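PDB 2P2W: citrate synthase, which probably catalyses the condensation of acetyl-CoA with oxaloacetate, with hydrolysis, to give citrate and CoA in the tricarboxylic acid cycle. Local coordinates for residues A37-E43 and E167-L172. Numbering follows the deposited sequence.
Sequences AEKSTFE and ESAFIL
A bend between two helices can act as a saddle for a third. Helix 33-39 ends at K39, S40 turns extended (phi/psi -101/-167), and T41, also extended, N-caps helix 42-51 through OG1 to E44 N; one face of helical 167-172 fills the concavity. A37 and S168, both small, sit closest, CA to CA 4.5 Å; S168 OG donates to A37 O at 2.8 Å. I171 (m, t) is the central bump: CG2 lies 3.6 Å from A37 N, while CD1 fills the hollow inside the bend, 3.8 Å from S40 C and T41 C. In this mostly helical citrate synthase fold, helix 258-270 covers the A37 end, where L172 CD2 meets A37 CB at 3.6 Å; the L172 side chain is about 9 Å from a bound citrate anion. Across the bend, F42 N, in the first turn of helix 42-51, hydrogen-bonds E167 OE2 (2.6 Å, 174°). A water donates to this OE2 and to E43 OE1, 4.1 Å apart; H147 N holds E43 OE2. F42 also turns its edge to F170, offset edge-to-face, centroids 5.8 Å apart, planes at 89°.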
loop_
_atom_site.group_PDB
_atom_site.type_symbol
_atom_site.label_atom_id
_atom_site.label_comp_id
_atom_site.label_asym_id
_atom_site.label_seq_id
_atom_site.Cartn_x
_atom_site.Cartn_y
_atom_site.Cartn_z
ATOM N N ALA A 37 -19.398 -10.964 18.211
ATOM C CA ALA A 37 -20.071 -9.683 18.011
ATOM C C ALA A 37 -21.157 -9.447 19.062
ATOM O O ALA A 37 -21.413 -8.313 19.470
ATOM C CB ALA A 37 -20.678 -9.623 16.611
ATOM N N GLU A 38 -21.788 -10.531 19.495
ATOM C CA GLU A 38 -22.856 -10.459 20.483
ATOM C C GLU A 38 -22.367 -10.455 21.931
ATOM O O GLU A 38 -22.834 -9.661 22.750
ATOM C CB GLU A 38 -23.807 -11.640 20.279
ATOM C CG GLU A 38 -24.950 -11.711 21.274
ATOM C CD GLU A 38 -25.717 -13.016 21.176
ATOM O OE1 GLU A 38 -25.970 -13.475 20.043
ATOM O OE2 GLU A 38 -26.066 -13.584 22.234
ATOM N N LYS A 39 -21.418 -11.332 22.237
ATOM C CA LYS A 39 -20.922 -11.482 23.601
ATOM C C LYS A 39 -19.586 -10.848 23.979
ATOM O O LYS A 39 -19.275 -10.732 25.167
ATOM C CB LYS A 39 -20.852 -12.974 23.937
ATOM C CG LYS A 39 -22.158 -13.723 23.713
ATOM C CD LYS A 39 -21.971 -15.222 23.901
ATOM C CE LYS A 39 -23.305 -15.951 23.899
ATOM N NZ LYS A 39 -23.133 -17.400 23.594
ATOM N N SER A 40 -18.795 -10.436 22.995
ATOM C CA SER A 40 -17.481 -9.876 23.298
ATOM C C SER A 40 -17.427 -8.357 23.247
ATOM O O SER A 40 -18.455 -7.683 23.219
ATOM C CB SER A 40 -16.439 -10.469 22.336
ATOM O OG SER A 40 -15.119 -10.319 22.839
ATOM N N THR A 41 -16.205 -7.834 23.255
ATOM C CA THR A 41 -15.945 -6.400 23.203
ATOM C C THR A 41 -14.768 -6.213 22.252
ATOM O O THR A 41 -14.107 -7.184 21.882
ATOM C CB THR A 41 -15.529 -5.844 24.581
ATOM O OG1 THR A 41 -14.350 -6.527 25.024
ATOM C CG2 THR A 41 -16.639 -6.038 25.602
ATOM N N PHE A 42 -14.501 -4.971 21.867
ATOM C CA PHE A 42 -13.396 -4.694 20.957
ATOM C C PHE A 42 -12.086 -5.247 21.514
ATOM O O PHE A 42 -11.395 -6.012 20.844
ATOM C CB PHE A 42 -13.252 -3.186 20.735
ATOM C CG PHE A 42 -12.361 -2.821 19.575
ATOM C CD1 PHE A 42 -10.976 -2.911 19.687
ATOM C CD2 PHE A 42 -12.909 -2.371 18.375
ATOM C CE1 PHE A 42 -10.146 -2.553 18.620
ATOM C CE2 PHE A 42 -12.091 -2.010 17.299
ATOM C CZ PHE A 42 -10.706 -2.100 17.420
ATOM N N GLU A 43 -11.749 -4.858 22.741
ATOM C CA GLU A 43 -10.509 -5.305 23.357
ATOM C C GLU A 43 -10.406 -6.815 23.537
ATOM O O GLU A 43 -9.341 -7.389 23.311
ATOM C CB GLU A 43 -10.297 -4.614 24.708
ATOM C CG GLU A 43 -10.088 -3.112 24.604
ATOM C CD GLU A 43 -11.346 -2.313 24.886
ATOM O OE1 GLU A 43 -12.452 -2.783 24.544
ATOM O OE2 GLU A 43 -11.224 -1.202 25.442
ATOM N N GLU A 167 -19.922 -1.208 18.678
ATOM C CA GLU A 167 -18.925 -2.188 19.097
ATOM C C GLU A 167 -19.139 -3.526 18.377
ATOM O O GLU A 167 -18.180 -4.149 17.912
ATOM C CB GLU A 167 -18.980 -2.375 20.619
ATOM C CG GLU A 167 -17.955 -3.355 21.169
ATOM C CD GLU A 167 -17.344 -2.875 22.477
ATOM O OE1 GLU A 167 -18.092 -2.351 23.330
ATOM O OE2 GLU A 167 -16.118 -3.027 22.655
ATOM N N SER A 168 -20.392 -3.969 18.284
ATOM C CA SER A 168 -20.688 -5.221 17.587
ATOM C C SER A 168 -20.232 -5.098 16.133
ATOM O O SER A 168 -19.663 -6.032 15.569
ATOM C CB SER A 168 -22.191 -5.527 17.623
ATOM O OG SER A 168 -22.618 -5.883 18.925
ATOM N N ALA A 169 -20.481 -3.936 15.533
ATOM C CA ALA A 169 -20.090 -3.694 14.146
ATOM C C ALA A 169 -18.579 -3.800 13.967
ATOM O O ALA A 169 -18.102 -4.424 13.015
ATOM C CB ALA A 169 -20.574 -2.318 13.696
ATOM N N PHE A 170 -17.820 -3.187 14.871
ATOM C CA PHE A 170 -16.364 -3.257 14.768
ATOM C C PHE A 170 -15.894 -4.709 14.822
ATOM O O PHE A 170 -15.075 -5.141 14.008
ATOM C CB PHE A 170 -15.691 -2.476 15.897
ATOM C CG PHE A 170 -15.689 -0.986 15.700
ATOM C CD1 PHE A 170 -15.538 -0.432 14.432
ATOM C CD2 PHE A 170 -15.765 -0.134 16.801
ATOM C CE1 PHE A 170 -15.456 0.949 14.262
ATOM C CE2 PHE A 170 -15.685 1.246 16.644
ATOM C CZ PHE A 170 -15.528 1.791 15.370
ATOM N N ILE A 171 -16.414 -5.461 15.785
ATOM C CA ILE A 171 -16.043 -6.859 15.940
ATOM C C ILE A 171 -16.296 -7.639 14.646
ATOM O O ILE A 171 -15.454 -8.423 14.212
ATOM C CB ILE A 171 -16.823 -7.505 17.114
ATOM C CG1 ILE A 171 -16.435 -6.816 18.426
ATOM C CG2 ILE A 171 -16.534 -8.999 17.186
ATOM C CD1 ILE A 171 -17.251 -7.256 19.628
ATOM N N LEU A 172 -17.448 -7.410 14.025
ATOM C CA LEU A 172 -17.787 -8.094 12.777
ATOM C C LEU A 172 -16.825 -7.751 11.632
ATOM O O LEU A 172 -16.631 -8.552 10.718
ATOM C CB LEU A 172 -19.207 -7.724 12.337
ATOM C CG LEU A 172 -20.377 -8.245 13.171
ATOM C CD1 LEU A 172 -21.680 -7.626 12.672
ATOM C CD2 LEU A 172 -20.427 -9.758 13.067
HETATM O O HOH W 1 -14.360 -0.989 23.541
#